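Local coordinates for protein Rho guanyl nucleotide exchange factor (Rom2), putative (Aspergillus fumigatus Af293, PDB 5O51) that probably acts as a guanine-nucleotide exchange factor for Rho-type GTPases, this chain being its beta-propeller CNH domain, at residues V130-L135 and P177-S182. Numbering follows the deposited sequence.
Sequences VKTSAL and PAESSS
Two neighbouring blades of the CNH beta-propeller meet where Thr132, at the end of strand 125-132, faces Ser180, at the start of strand 180-186, the first strand of the next four-stranded sheet. The backbone N of Ser180 donates to Thr132 OG1 over 2.9 Å in a nearly straight bond (177° at the hydrogen). Thr132 OG1 lies anti to its own backbone N (chi1 -172°), and this rotamer turns the hydroxyl to the incoming N-H while CG2 lies 3.8 Å from Ser180 O. The same hydroxyl is bonded to Ser137 OG, which also meets Ala178 O and Ser180 OG, so a small polar network spans the blade junction. Just before strand 180-186, Glu179 lies alongside the 133-134 backbone that follows strand 125-132: its CB is 3.1 Å from Ser133 O and its CG 3.3 Å from that oxygen. The chain runs extended to CD, and OE2 stays 3.9 Å from Ala134 N, too far for a hydrogen bond. The backbones of Glu179 and Ser181 are hydrogen-bonded to Ala195 and Gly193 of their own blade. Such contact between a strand-connecting turn and the inter-blade connection belongs to the WD40-like beta-propeller.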
ATOM      1  N   VAL A 130     -10.777  -5.919  -4.401  1.00 57.71           N
ATOM      2  CA  VAL A 130     -11.870  -5.415  -3.603  1.00 53.68           C
ATOM      3  C   VAL A 130     -12.614  -4.374  -4.416  1.00 63.58           C
ATOM      4  O   VAL A 130     -12.016  -3.397  -4.845  1.00 60.07           O
ATOM      5  CB  VAL A 130     -11.317  -4.750  -2.363  1.00 61.48           C
ATOM      6  CG1 VAL A 130     -12.434  -4.142  -1.504  1.00 61.99           C
ATOM      7  CG2 VAL A 130     -10.474  -5.757  -1.588  1.00 64.92           C
ATOM      8  N   LYS A 131     -13.899  -4.621  -4.681  1.00 64.09           N
ATOM      9  CA  LYS A 131     -14.853  -3.551  -5.002  1.00 73.14           C
ATOM     10  C   LYS A 131     -15.507  -2.983  -3.737  1.00 65.53           C
ATOM     11  O   LYS A 131     -15.864  -3.715  -2.861  1.00 64.12           O
ATOM     12  CB  LYS A 131     -15.948  -4.059  -5.932  1.00 84.40           C
ATOM     13  CG  LYS A 131     -17.030  -3.010  -6.205  1.00 97.34           C
ATOM     14  CD  LYS A 131     -17.809  -3.307  -7.470  1.00101.05           C
ATOM     15  CE  LYS A 131     -18.585  -4.612  -7.376  1.00 97.32           C
ATOM     16  NZ  LYS A 131     -19.296  -4.829  -8.658  1.00 93.06           N
ATOM     17  N   THR A 132     -15.697  -1.682  -3.655  1.00 68.34           N
ATOM     18  CA  THR A 132     -16.234  -1.080  -2.441  1.00 70.93           C
ATOM     19  C   THR A 132     -16.949   0.204  -2.787  1.00 71.28           C
ATOM     20  O   THR A 132     -16.602   0.856  -3.764  1.00 72.27           O
ATOM     21  CB  THR A 132     -15.106  -0.806  -1.395  1.00 78.01           C
ATOM     22  OG1 THR A 132     -15.660  -0.376  -0.133  1.00 75.16           O
ATOM     23  CG2 THR A 132     -14.097   0.248  -1.905  1.00 80.70           C
ATOM     24  N   SER A 133     -17.967   0.531  -1.996  1.00 78.50           N
ATOM     25  CA  SER A 133     -18.670   1.824  -2.042  1.00 75.78           C
ATOM     26  C   SER A 133     -19.031   2.203  -0.596  1.00 75.57           C
ATOM     27  O   SER A 133     -18.764   1.425   0.304  1.00 73.15           O
ATOM     28  CB  SER A 133     -19.940   1.697  -2.902  1.00 75.80           C
ATOM     29  OG  SER A 133     -20.637   0.489  -2.629  1.00 71.79           O
ATOM     30  N   ALA A 134     -19.615   3.383  -0.363  1.00 88.23           N
ATOM     31  CA  ALA A 134     -20.375   3.632   0.884  1.00 83.03           C
ATOM     32  C   ALA A 134     -21.663   2.829   0.672  1.00 81.82           C
ATOM     33  O   ALA A 134     -22.456   3.161  -0.213  1.00 81.21           O
ATOM     34  CB  ALA A 134     -20.669   5.115   1.079  1.00 81.82           C
ATOM     35  N   LEU A 135     -21.830   1.756   1.448  1.00 76.83           N
ATOM     36  CA  LEU A 135     -22.792   0.662   1.186  1.00 85.42           C
ATOM     37  C   LEU A 135     -22.088  -0.650   1.540  1.00 90.78           C
ATOM     38  O   LEU A 135     -22.275  -1.175   2.631  1.00 91.95           O
ATOM     39  CB  LEU A 135     -23.356   0.653  -0.273  1.00 95.00           C
ATOM     40  CG  LEU A 135     -24.294  -0.449  -0.815  1.00 92.35           C
ATOM     41  CD1 LEU A 135     -25.590   0.146  -1.362  1.00 84.35           C
ATOM     42  CD2 LEU A 135     -23.624  -1.313  -1.880  1.00 92.52           C
ATOM     43  N   PRO A 177     -20.808  -5.901   4.524  1.00 76.91           N
ATOM     44  CA  PRO A 177     -21.747  -4.765   4.471  1.00 79.08           C
ATOM     45  C   PRO A 177     -21.167  -3.473   5.053  1.00 77.40           C
ATOM     46  O   PRO A 177     -21.721  -2.944   6.022  1.00 76.06           O
ATOM     47  CB  PRO A 177     -22.941  -5.276   5.305  1.00 75.69           C
ATOM     48  CG  PRO A 177     -22.303  -6.148   6.334  1.00 72.73           C
ATOM     49  CD  PRO A 177     -21.163  -6.838   5.618  1.00 80.85           C
ATOM     50  N   ALA A 178     -20.071  -2.987   4.456  1.00 82.13           N
ATOM     51  CA  ALA A 178     -19.474  -1.663   4.758  1.00 79.68           C
ATOM     52  C   ALA A 178     -18.410  -1.188   3.725  1.00 76.03           C
ATOM     53  O   ALA A 178     -17.787  -1.986   3.021  1.00 66.70           O
ATOM     54  CB  ALA A 178     -18.869  -1.670   6.148  1.00 77.39           C
ATOM     55  N   GLU A 179     -18.204   0.124   3.673  1.00 80.52           N
ATOM     56  CA  GLU A 179     -17.102   0.721   2.901  1.00 85.61           C
ATOM     57  C   GLU A 179     -15.720   0.295   3.474  1.00 79.08           C
ATOM     58  O   GLU A 179     -15.482   0.466   4.682  1.00 62.37           O
ATOM     59  CB  GLU A 179     -17.224   2.254   2.912  1.00 86.52           C
ATOM     60  CG  GLU A 179     -16.302   2.981   1.920  1.00 91.89           C
ATOM     61  CD  GLU A 179     -16.449   4.499   1.942  1.00 87.33           C
ATOM     62  OE1 GLU A 179     -16.630   5.083   3.035  1.00 87.75           O
ATOM     63  OE2 GLU A 179     -16.374   5.114   0.854  1.00 94.18           O
ATOM     64  N   SER A 180     -14.839  -0.241   2.607  1.00 74.26           N
ATOM     65  CA  SER A 180     -13.496  -0.737   3.012  1.00 68.45           C
ATOM     66  C   SER A 180     -12.346   0.174   2.582  1.00 65.85           C
ATOM     67  O   SER A 180     -12.250   0.503   1.409  1.00 61.76           O
ATOM     68  CB  SER A 180     -13.237  -2.112   2.442  1.00 68.50           C
ATOM     69  OG  SER A 180     -14.100  -3.046   3.023  1.00 71.16           O
ATOM     70  N   SER A 181     -11.504   0.559   3.556  1.00 66.56           N
ATOM     71  CA  SER A 181     -10.238   1.314   3.362  1.00 68.36           C
ATOM     72  C   SER A 181      -9.049   0.429   2.953  1.00 69.44           C
ATOM     73  O   SER A 181      -8.267   0.832   2.122  1.00 70.69           O
ATOM     74  CB  SER A 181      -9.805   2.023   4.651  1.00 65.69           C
ATOM     75  OG  SER A 181     -10.772   2.928   5.147  1.00 62.67           O
ATOM     76  N   SER A 182      -8.904  -0.763   3.532  1.00 63.79           N
ATOM     77  CA  SER A 182      -7.678  -1.538   3.359  1.00 52.17           C
ATOM     78  C   SER A 182      -7.827  -3.046   3.585  1.00 52.51           C
ATOM     79  O   SER A 182      -8.798  -3.507   4.141  1.00 51.74           O
ATOM     80  CB  SER A 182      -6.668  -1.011   4.350  1.00 48.15           C
ATOM     81  OG  SER A 182      -7.090  -1.210   5.684  1.00 47.49           O
TER